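Local coordinates for dimethyladenosine transferase, putative (Plasmodium falciparum, PDB 2H1R), which probably transfers methyl groups from S-adenosyl-L-methionine to adenines of ribosomal RNA, as a putative dimethyladenosine transferase, of which this chain is the larger part, at residues Arg147-Val152 with Val190-Ile195; Ser155-Leu160 with Ile214-Lys219; Lys165-Val170 with Thr203-Trp208; Leu261-His266 with Leu287-Lys292. One frame throughout, in Å; residues are numbered along the deposited sequence.

Interaction 1: residues Arg147-Val152 with Val190-Ile195; sequences RMLANV and VIVKLI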
# COMPACT_ATOMS: atom_id res chain seq x y z
N ARG A 147 2.80 9.39 -6.84
CA ARG A 147 3.38 9.17 -5.49
C ARG A 147 3.77 7.71 -5.19
O ARG A 147 4.83 7.43 -4.65
CB ARG A 147 2.37 9.60 -4.45
CG ARG A 147 2.07 11.08 -4.37
CD ARG A 147 2.03 11.52 -2.92
NE ARG A 147 0.82 11.13 -2.20
CZ ARG A 147 0.78 10.77 -0.91
NH1 ARG A 147 1.89 10.71 -0.17
NH2 ARG A 147 -0.37 10.44 -0.36
N MET A 148 2.90 6.77 -5.56
CA MET A 148 3.20 5.38 -5.32
C MET A 148 4.39 5.00 -6.20
O MET A 148 5.16 4.15 -5.84
CB MET A 148 2.00 4.49 -5.71
CG MET A 148 0.80 4.62 -4.80
SD MET A 148 -0.54 3.64 -5.50
CE MET A 148 0.05 1.96 -5.18
N LEU A 149 4.49 5.64 -7.37
CA LEU A 149 5.51 5.31 -8.35
C LEU A 149 6.76 6.21 -8.21
O LEU A 149 7.70 6.12 -8.98
CB LEU A 149 4.93 5.50 -9.78
CG LEU A 149 3.89 4.43 -10.19
CD1 LEU A 149 3.10 4.88 -11.46
CD2 LEU A 149 4.56 3.14 -10.40
N ALA A 150 6.76 7.08 -7.22
CA ALA A 150 7.87 8.06 -7.07
C ALA A 150 9.29 7.50 -7.01
O ALA A 150 9.57 6.40 -6.46
CB ALA A 150 7.57 9.02 -5.96
N ASN A 151 10.22 8.25 -7.61
CA ASN A 151 11.64 7.88 -7.54
C ASN A 151 12.29 8.38 -6.25
O ASN A 151 11.95 9.44 -5.72
CB ASN A 151 12.42 8.45 -8.73
CG ASN A 151 11.83 8.03 -10.07
OD1 ASN A 151 11.40 8.87 -10.85
ND2 ASN A 151 11.81 6.73 -10.33
N VAL A 152 13.25 7.60 -5.76
CA VAL A 152 13.98 7.96 -4.53
C VAL A 152 14.70 9.30 -4.75
O VAL A 152 15.31 9.52 -5.80
CB VAL A 152 14.94 6.85 -4.11
CG1 VAL A 152 15.94 6.55 -5.20
CG2 VAL A 152 15.69 7.18 -2.77
N VAL A 190 -4.36 6.63 -13.67
CA VAL A 190 -3.24 5.76 -13.97
C VAL A 190 -3.60 4.40 -13.37
O VAL A 190 -4.15 4.34 -12.28
CB VAL A 190 -1.92 6.27 -13.33
CG1 VAL A 190 -0.78 5.21 -13.45
CG2 VAL A 190 -1.47 7.59 -13.97
N ILE A 191 -3.29 3.34 -14.10
CA ILE A 191 -3.45 1.98 -13.60
C ILE A 191 -2.09 1.44 -13.24
O ILE A 191 -1.14 1.51 -14.04
CB ILE A 191 -4.13 1.06 -14.65
CG1 ILE A 191 -5.53 1.65 -14.94
CG2 ILE A 191 -4.18 -0.40 -14.08
CD1 ILE A 191 -6.20 1.14 -16.16
N VAL A 192 -2.01 0.91 -12.03
CA VAL A 192 -0.76 0.34 -11.50
C VAL A 192 -1.02 -1.12 -11.13
O VAL A 192 -2.19 -1.52 -10.91
CB VAL A 192 -0.22 1.11 -10.25
CG1 VAL A 192 0.12 2.56 -10.61
CG2 VAL A 192 -1.20 1.11 -9.13
N LYS A 193 0.06 -1.90 -11.11
CA LYS A 193 0.03 -3.30 -10.69
C LYS A 193 0.91 -3.49 -9.48
O LYS A 193 2.02 -2.94 -9.43
CB LYS A 193 0.52 -4.19 -11.84
CG LYS A 193 0.51 -5.71 -11.54
CD LYS A 193 0.95 -6.50 -12.81
CE LYS A 193 2.48 -6.51 -12.97
NZ LYS A 193 3.01 -7.19 -14.25
N LEU A 194 0.38 -4.21 -8.50
CA LEU A 194 1.09 -4.54 -7.27
C LEU A 194 1.21 -6.05 -7.19
O LEU A 194 0.19 -6.75 -7.26
CB LEU A 194 0.31 -4.10 -6.03
CG LEU A 194 -0.24 -2.68 -5.84
CD1 LEU A 194 -0.74 -2.48 -4.41
CD2 LEU A 194 0.81 -1.67 -6.19
N ILE A 195 2.45 -6.52 -7.03
CA ILE A 195 2.73 -7.91 -6.70
C ILE A 195 3.40 -8.01 -5.32
O ILE A 195 4.58 -7.71 -5.20
CB ILE A 195 3.69 -8.56 -7.71
CG1 ILE A 195 3.32 -8.24 -9.18
CG2 ILE A 195 3.79 -10.05 -7.39
CD1 ILE A 195 2.13 -8.96 -9.69
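Met148 and Leu149 meet strand residues Val190, Val192 and Leu194 just past Arg147 O, an oxygen that accepts from Thr161 OG1 and, weakly, from Ala150 N, which is 3.2 Å from Arg147 O. Between Arg147-Val152 and Val190-Ile195 themselves every approach is carbon to carbon. The shortest is Met148 CE to Leu194 CD2, 3.8 Å. Met148 runs straight to its sulfur and bends at the last torsion (chi3 72°), which sets the terminal methyl across the Leu194 side chain at about a right angle. The same Met148 CE lies 4.2 Å from Val192 CG2, so one methyl bridges two alternate residues on one side of the strand. Leu149 instead slides past Val192 in the opposite sense, its CD1 3.9 Å from Val192 CG1, and Leu149 CD1 also approaches Val190 CG1 at 4.4 Å. These separations indicate an ordinary, unstrained apolar seam in a largely buried setting. It sits where helix 142-148 ends against strand 189-196 in the seven-stranded sheet of the class I methyltransferase fold; strands 135-141 and 168-176 flank that strand, Val192 bonding through its backbone to Leu138, and Leu160 and Val164 of helix 159-167 pack on Met148.

Interaction 2: residues Ser155-Leu160 with Ile214-Lys219; sequences SNYSRL and ICFSRK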
# COMPACT_ATOMS: atom_id res chain seq x y z
N SER A 155 11.07 15.07 -4.90
CA SER A 155 10.36 15.71 -3.80
C SER A 155 8.99 15.11 -3.51
O SER A 155 8.44 15.35 -2.44
CB SER A 155 10.23 17.23 -4.01
OG SER A 155 11.52 17.83 -4.00
N ASN A 156 8.44 14.35 -4.45
CA ASN A 156 7.12 13.68 -4.20
C ASN A 156 7.30 12.25 -3.63
O ASN A 156 6.34 11.49 -3.49
CB ASN A 156 6.22 13.65 -5.47
CG ASN A 156 6.82 12.81 -6.58
OD1 ASN A 156 8.05 12.64 -6.66
ND2 ASN A 156 5.96 12.26 -7.44
N TYR A 157 8.53 11.90 -3.30
CA TYR A 157 8.82 10.56 -2.69
C TYR A 157 8.49 10.64 -1.21
O TYR A 157 8.91 11.57 -0.55
CB TYR A 157 10.29 10.25 -2.96
CG TYR A 157 10.83 8.95 -2.43
CD1 TYR A 157 10.50 7.73 -3.03
CD2 TYR A 157 11.71 8.93 -1.34
CE1 TYR A 157 11.06 6.52 -2.59
CE2 TYR A 157 12.27 7.74 -0.89
CZ TYR A 157 11.91 6.54 -1.50
OH TYR A 157 12.46 5.35 -1.04
N SER A 158 7.70 9.69 -0.69
CA SER A 158 7.10 9.87 0.64
C SER A 158 7.00 8.54 1.41
O SER A 158 7.42 7.47 0.89
CB SER A 158 5.72 10.52 0.52
OG SER A 158 4.78 9.58 -0.01
N ARG A 159 6.48 8.63 2.63
CA ARG A 159 6.24 7.43 3.46
C ARG A 159 5.33 6.45 2.70
O ARG A 159 5.60 5.26 2.69
CB ARG A 159 5.60 7.85 4.77
CG ARG A 159 5.32 6.67 5.74
CD ARG A 159 4.77 7.18 7.05
NE ARG A 159 3.70 8.15 6.86
CZ ARG A 159 2.40 7.85 6.84
NH1 ARG A 159 1.50 8.80 6.63
NH2 ARG A 159 2.00 6.60 7.04
N LEU A 160 4.32 6.97 2.01
CA LEU A 160 3.46 6.10 1.17
C LEU A 160 4.27 5.27 0.22
O LEU A 160 4.10 4.04 0.13
CB LEU A 160 2.46 6.94 0.34
CG LEU A 160 1.83 6.22 -0.87
CD1 LEU A 160 0.90 5.09 -0.39
CD2 LEU A 160 1.06 7.22 -1.77
N ILE A 214 8.31 9.33 11.96
CA ILE A 214 9.34 10.14 12.59
C ILE A 214 10.29 10.73 11.55
O ILE A 214 10.54 11.95 11.55
CB ILE A 214 10.16 9.33 13.64
CG1 ILE A 214 9.27 8.88 14.79
CG2 ILE A 214 11.28 10.19 14.22
CD1 ILE A 214 9.96 7.92 15.75
N CYS A 215 10.80 9.87 10.69
CA CYS A 215 11.79 10.24 9.69
C CYS A 215 11.23 11.15 8.60
O CYS A 215 11.91 12.09 8.18
CB CYS A 215 12.40 8.98 9.06
SG CYS A 215 13.36 8.01 10.30
N PHE A 216 10.00 10.88 8.15
CA PHE A 216 9.41 11.67 7.06
C PHE A 216 8.76 12.95 7.50
O PHE A 216 8.30 13.70 6.68
CB PHE A 216 8.53 10.84 6.09
CG PHE A 216 9.33 10.09 5.05
CD1 PHE A 216 10.00 8.94 5.38
CD2 PHE A 216 9.46 10.59 3.73
CE1 PHE A 216 10.78 8.26 4.45
CE2 PHE A 216 10.25 9.93 2.78
CZ PHE A 216 10.92 8.77 3.13
N SER A 217 8.73 13.21 8.81
CA SER A 217 8.23 14.48 9.32
C SER A 217 9.01 15.68 8.78
O SER A 217 8.45 16.77 8.61
CB SER A 217 8.28 14.52 10.84
OG SER A 217 7.99 15.84 11.27
N ARG A 218 10.31 15.50 8.57
CA ARG A 218 11.15 16.52 7.93
C ARG A 218 12.05 15.72 7.02
O ARG A 218 13.18 15.42 7.36
CB ARG A 218 11.91 17.34 9.00
CG ARG A 218 10.94 18.11 9.94
CD ARG A 218 11.56 18.97 11.04
NE ARG A 218 12.84 18.54 11.63
CZ ARG A 218 12.98 17.98 12.83
NH1 ARG A 218 11.92 17.70 13.58
NH2 ARG A 218 14.20 17.66 13.28
N LYS A 219 11.53 15.35 5.84
CA LYS A 219 12.18 14.31 5.01
C LYS A 219 13.50 14.73 4.34
O LYS A 219 14.31 13.89 3.96
CB LYS A 219 11.17 13.74 4.03
CG LYS A 219 10.75 14.71 2.86
CD LYS A 219 9.55 14.03 2.11
CE LYS A 219 9.05 14.89 0.94
NZ LYS A 219 7.97 14.21 0.15
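Lys219 NZ is the donor to two backbone carbonyls, Ser155 O at 2.9 Å and Tyr157 O also at 2.9 Å, and so clamps the turn that leads into helix 159-167. It meets neither oxygen in the plane of its carbonyl: the nitrogen stands 38° out of the plane at Ser155 and 44° at Tyr157. CG of Lys219 lies between its own backbone N and carbonyl carbon (chi1 71°), and beyond it the chain is fully extended, long enough to bring the amine to both acceptors. Beside it, Phe216 lays one ring face against the backbone at the start of the helix. Arg159 N is 3.7 Å above the plane of the Phe216 ring, displaced toward the rim, with Ser158 C over the same face. Tyr157 O comes to the ring edge, 3.9 Å from Phe216 CE2. Ser158 is the N-cap of helix 159-167; the ring lies on the backbone at that helix start, and the amine binds the turn just before it. In this family the sheet domain is followed by a smaller helical domain; helix 205-216, at whose C-terminal end Phe216 stands, probably belongs to the latter, making this a contact between the two. Further out, Ser155 OG bonds to Arg220 and Tyr157 OH to the carbonyl of Leu277. Arg159 NH2 forms a salt bridge with Asp209, and Lys219 shares a backbone hydrogen bond with Ile275.

Interaction 3: residues Lys165-Val170 with Thr203-Trp208; sequences KLFCKV and TNFDEW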
# COMPACT_ATOMS: atom_id res chain seq x y z
N LYS A 165 6.63 0.07 -1.60
CA LYS A 165 7.80 -0.60 -2.11
C LYS A 165 8.22 -1.76 -1.19
O LYS A 165 8.78 -2.77 -1.66
CB LYS A 165 8.96 0.39 -2.23
CG LYS A 165 8.90 1.35 -3.45
CD LYS A 165 9.94 2.45 -3.32
CE LYS A 165 11.33 1.96 -3.75
NZ LYS A 165 12.39 2.95 -3.30
N LEU A 166 7.99 -1.60 0.11
CA LEU A 166 8.37 -2.65 1.04
C LEU A 166 7.50 -3.86 0.79
O LEU A 166 8.01 -4.97 0.71
CB LEU A 166 8.22 -2.21 2.51
CG LEU A 166 8.51 -3.39 3.48
CD1 LEU A 166 9.91 -3.84 3.35
CD2 LEU A 166 8.25 -3.01 4.89
N PHE A 167 6.20 -3.65 0.65
CA PHE A 167 5.27 -4.75 0.57
C PHE A 167 5.06 -5.37 -0.82
O PHE A 167 4.70 -6.56 -0.92
CB PHE A 167 4.00 -4.40 1.34
CG PHE A 167 4.26 -4.23 2.83
CD1 PHE A 167 4.47 -5.35 3.65
CD2 PHE A 167 4.41 -2.94 3.38
CE1 PHE A 167 4.76 -5.20 5.01
CE2 PHE A 167 4.71 -2.77 4.76
CZ PHE A 167 4.88 -3.89 5.57
N CYS A 168 5.33 -4.59 -1.86
CA CYS A 168 5.06 -5.01 -3.23
C CYS A 168 6.13 -4.59 -4.24
O CYS A 168 7.02 -3.79 -3.93
CB CYS A 168 3.69 -4.47 -3.68
SG CYS A 168 2.31 -4.74 -2.53
N LYS A 169 6.07 -5.18 -5.42
CA LYS A 169 6.66 -4.59 -6.61
C LYS A 169 5.49 -3.85 -7.26
O LYS A 169 4.42 -4.44 -7.51
CB LYS A 169 7.21 -5.67 -7.55
CG LYS A 169 8.13 -6.67 -6.84
CD LYS A 169 8.62 -7.74 -7.79
CE LYS A 169 7.60 -8.88 -7.94
NZ LYS A 169 7.72 -9.55 -9.26
N VAL A 170 5.71 -2.56 -7.50
CA VAL A 170 4.73 -1.67 -8.08
C VAL A 170 5.18 -1.26 -9.48
O VAL A 170 6.30 -0.76 -9.66
CB VAL A 170 4.59 -0.39 -7.26
CG1 VAL A 170 3.33 0.41 -7.69
CG2 VAL A 170 4.55 -0.73 -5.79
N THR A 203 7.78 -8.08 8.61
CA THR A 203 7.93 -6.75 9.26
C THR A 203 6.74 -6.39 10.15
O THR A 203 5.60 -6.59 9.77
CB THR A 203 8.03 -5.66 8.18
OG1 THR A 203 9.17 -5.94 7.38
CG2 THR A 203 8.22 -4.29 8.84
N ASN A 204 7.01 -5.88 11.35
CA ASN A 204 5.98 -5.38 12.22
C ASN A 204 5.53 -4.03 11.70
O ASN A 204 6.26 -3.02 11.85
CB ASN A 204 6.51 -5.28 13.65
CG ASN A 204 5.49 -4.72 14.60
OD1 ASN A 204 4.44 -4.24 14.20
ND2 ASN A 204 5.80 -4.78 15.89
N PHE A 205 4.39 -4.03 11.02
CA PHE A 205 3.94 -2.83 10.32
C PHE A 205 3.70 -1.61 11.21
O PHE A 205 3.99 -0.49 10.78
CB PHE A 205 2.72 -3.10 9.44
CG PHE A 205 2.28 -1.90 8.66
CD1 PHE A 205 2.96 -1.51 7.53
CD2 PHE A 205 1.23 -1.11 9.10
CE1 PHE A 205 2.57 -0.37 6.81
CE2 PHE A 205 0.84 0.03 8.39
CZ PHE A 205 1.52 0.39 7.23
N ASP A 206 3.19 -1.83 12.43
CA ASP A 206 3.01 -0.75 13.41
C ASP A 206 4.32 -0.00 13.70
O ASP A 206 4.35 1.23 13.69
CB ASP A 206 2.38 -1.26 14.72
CG ASP A 206 0.96 -1.82 14.52
OD1 ASP A 206 0.31 -1.41 13.53
OD2 ASP A 206 0.49 -2.66 15.34
N GLU A 207 5.40 -0.75 13.92
CA GLU A 207 6.67 -0.11 14.24
C GLU A 207 7.33 0.51 13.00
O GLU A 207 7.96 1.56 13.10
CB GLU A 207 7.64 -1.13 14.85
CG GLU A 207 7.35 -1.52 16.27
CD GLU A 207 8.62 -1.91 17.02
OE1 GLU A 207 8.59 -2.97 17.71
OE2 GLU A 207 9.63 -1.17 16.92
N TRP A 208 7.26 -0.19 11.87
CA TRP A 208 7.78 0.31 10.58
C TRP A 208 7.14 1.64 10.23
O TRP A 208 7.83 2.61 9.95
CB TRP A 208 7.44 -0.69 9.47
CG TRP A 208 7.71 -0.24 8.05
CD1 TRP A 208 6.80 0.26 7.16
CD2 TRP A 208 8.95 -0.29 7.35
NE1 TRP A 208 7.40 0.50 5.95
CE2 TRP A 208 8.73 0.18 6.04
CE3 TRP A 208 10.24 -0.71 7.70
CZ2 TRP A 208 9.75 0.26 5.08
CZ3 TRP A 208 11.26 -0.62 6.74
CH2 TRP A 208 11.00 -0.16 5.46
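A methyl of Leu166 is pressed onto the middle of the Trp208 indole: CD2 lies 3.6 Å from the centroid of the six-membered ring and 19° off its normal, a CH-pi contact in which the closest ring atom, Trp208 CE2, is only 3.4 Å from Leu166 CD2. The two side chains come from opposite directions, and Leu166 has CG anti to its backbone nitrogen (chi1 175°), which sends the isobutyl group out from the helix toward the indole. CG of this leucine also stands over the centre of the Phe167 ring, so the leucine touches two aromatic rings, its neighbour's and the indole. Phe167 presents its edge to the face of the Trp208 five-membered ring in a T-shaped pair, centroids 6.0 Å apart and planes at 82°. Against Phe205 the geometry is intermediate, with the planes at 61°: Phe167 CE2 reaches Phe205 CD1 at 3.5 Å, lying near the plane of the Phe205 ring at its edge. Phe167, Phe205 and Trp208 thus form an aromatic cluster joining the C-terminal end of helix 159-167 to the first turn of helix 205-216. Asn204 is the N-cap of that second helix, its OD1 accepting a weak bond from Asp206 N at 3.2 Å. Thr203 CG2 and OG1 border Leu166 CD2, while its hydroxyl bonds to the carbonyl of Ser200. Trp208 NE1 makes a weak hydrogen bond to Asn163 OD1. Leu283 of helix 279-291 packs on Leu166, Thr203 and Trp208. Cohesion across the contact therefore probably rests on dispersion and CH-to-ring attraction.

Interaction 4: residues Leu261-His266 with Leu287-Lys292; sequences LDVLEH and LEFNKK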
# COMPACT_ATOMS: atom_id res chain seq x y z
N LEU A 261 21.72 7.55 19.14
CA LEU A 261 22.47 8.10 17.99
C LEU A 261 23.57 7.18 17.49
O LEU A 261 23.92 7.21 16.30
CB LEU A 261 23.09 9.47 18.32
CG LEU A 261 22.32 10.75 18.01
CD1 LEU A 261 20.85 10.63 18.29
CD2 LEU A 261 22.93 11.97 18.73
N ASP A 262 24.12 6.36 18.39
CA ASP A 262 25.09 5.33 18.02
C ASP A 262 24.56 4.33 16.95
O ASP A 262 25.33 3.73 16.20
CB ASP A 262 25.55 4.55 19.26
CG ASP A 262 26.68 5.25 20.04
OD1 ASP A 262 27.24 6.29 19.57
OD2 ASP A 262 27.00 4.75 21.15
N VAL A 263 23.25 4.15 16.88
CA VAL A 263 22.67 3.27 15.86
C VAL A 263 22.95 3.88 14.47
O VAL A 263 23.38 3.19 13.56
CB VAL A 263 21.16 3.11 16.09
CG1 VAL A 263 20.48 2.36 14.93
CG2 VAL A 263 20.87 2.46 17.51
N LEU A 264 22.70 5.18 14.34
CA LEU A 264 22.93 5.93 13.09
C LEU A 264 24.41 5.87 12.70
O LEU A 264 24.77 5.60 11.56
CB LEU A 264 22.46 7.39 13.24
CG LEU A 264 21.00 7.69 13.61
CD1 LEU A 264 20.76 9.19 13.57
CD2 LEU A 264 20.05 7.03 12.68
N GLU A 265 25.26 6.12 13.69
CA GLU A 265 26.69 6.07 13.56
C GLU A 265 27.16 4.70 13.06
O GLU A 265 27.92 4.63 12.10
CB GLU A 265 27.33 6.43 14.89
CG GLU A 265 28.79 6.85 14.82
CD GLU A 265 29.23 7.63 16.06
OE1 GLU A 265 28.37 8.24 16.74
OE2 GLU A 265 30.45 7.62 16.35
N HIS A 266 26.67 3.63 13.69
CA HIS A 266 27.01 2.27 13.30
C HIS A 266 26.66 1.99 11.86
O HIS A 266 27.41 1.33 11.16
CB HIS A 266 26.30 1.24 14.20
CG HIS A 266 26.52 -0.18 13.77
ND1 HIS A 266 25.52 -0.96 13.23
CD2 HIS A 266 27.63 -0.96 13.79
CE1 HIS A 266 25.99 -2.16 12.94
NE2 HIS A 266 27.27 -2.18 13.28
N LEU A 287 15.81 -2.71 12.36
CA LEU A 287 16.48 -3.91 12.93
C LEU A 287 17.50 -3.54 14.01
O LEU A 287 17.49 -4.12 15.10
CB LEU A 287 17.13 -4.75 11.82
CG LEU A 287 17.84 -6.06 12.22
CD1 LEU A 287 16.82 -7.16 12.34
CD2 LEU A 287 18.87 -6.49 11.16
N GLU A 288 18.35 -2.55 13.71
CA GLU A 288 19.33 -2.05 14.71
C GLU A 288 18.75 -1.31 15.93
O GLU A 288 19.22 -1.55 17.06
CB GLU A 288 20.45 -1.25 14.02
CG GLU A 288 21.14 -2.08 12.96
CD GLU A 288 22.05 -3.19 13.50
OE1 GLU A 288 22.32 -3.24 14.72
OE2 GLU A 288 22.52 -4.01 12.67
N PHE A 289 17.75 -0.45 15.74
CA PHE A 289 17.00 0.08 16.89
C PHE A 289 16.41 -1.06 17.73
O PHE A 289 16.64 -1.12 18.94
CB PHE A 289 15.89 1.06 16.51
CG PHE A 289 16.40 2.44 16.14
CD1 PHE A 289 16.14 2.99 14.88
CD2 PHE A 289 17.10 3.20 17.07
CE1 PHE A 289 16.61 4.28 14.55
CE2 PHE A 289 17.56 4.48 16.75
CZ PHE A 289 17.33 5.00 15.47
N ASN A 290 15.69 -1.98 17.08
CA ASN A 290 15.01 -3.05 17.88
C ASN A 290 16.02 -3.93 18.65
O ASN A 290 15.73 -4.36 19.77
CB ASN A 290 14.13 -3.92 17.00
CG ASN A 290 12.84 -3.24 16.56
OD1 ASN A 290 12.13 -3.80 15.74
ND2 ASN A 290 12.49 -2.09 17.17
N LYS A 291 17.18 -4.20 18.03
CA LYS A 291 18.27 -4.98 18.66
C LYS A 291 18.72 -4.34 19.98
O LYS A 291 19.07 -5.05 20.96
CB LYS A 291 19.43 -5.14 17.67
CG LYS A 291 20.40 -6.22 17.91
CD LYS A 291 21.18 -6.58 16.60
N LYS A 292 18.62 -3.02 20.05
CA LYS A 292 18.93 -2.28 21.29
C LYS A 292 17.79 -2.15 22.26
O LYS A 292 17.92 -1.49 23.29
CB LYS A 292 19.43 -0.88 20.94
CG LYS A 292 20.87 -0.90 20.51
CD LYS A 292 21.42 0.50 20.20
CE LYS A 292 22.94 0.54 20.47
NZ LYS A 292 23.53 1.90 20.35
O HOH W 1 25.93 2.43 22.04
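Segments Leu261-His266 and Leu287-Lys291 are helices whose axes approach to 9.8 Å with directions 138° apart, and Val263 and Glu288 bring their CA atoms closest, 6.4 Å. Both helices probably belong to the smaller helical domain that follows the sheet domain in this family, away from the predicted S-adenosyl-L-methionine site. Val263 packs against three side chains of the second segment. Its CG1 sits over the centre of the Phe289 ring, 4.0 Å from the centroid and 8° off the normal, a CH-pi contact, and touches Glu288 CB at 3.7 Å. Val263 CG2 meets Lys292 CD at 3.4 Å, tighter than usual for two carbons, as the extended lysine slides past the valine in the opposite direction. That reach brings the amine near Asp262, to which a water links it, donating to Asp262 OD2 at 2.7 Å and accepting from Lys292 NZ at 3.0 Å; OD2 and NZ themselves are 4.6 Å apart, beyond a salt bridge. Tyr259 gives NZ its direct carbonyl acceptor and a cation-pi partner. At the other flank the Glu288 carboxylate comes to the edge of the His266 ring, with planes 59° apart. The apolar middle is thus bordered by polar groups, and the nearby aspartate and tyrosine would be expected to favour a charged lysine.

Overall arrangement
From the N terminus, the chain passes through Arg147-Val152, Ser155-Leu160 and Lys165-Val170 in quick succession, opening interactions 1, 2 and 3 before any is closed. Strand 189-196 closes interaction 1 first, so it crosses both others. Thr203-Trp208 then closes interaction 3, and Ile214-Lys219 closes interaction 2, which encloses interaction 3. Both of these link helix 159-167 to helix 205-216, while interaction 1 fixes the end of helix 142-148 to the sheet, where Lys169 and Ile195 of neighbouring strands pair. Interaction 4 closes a later, separate loop between helices 256-266 and 279-291; a probable Glu207-Asn290 hydrogen bond joins it to interaction 3.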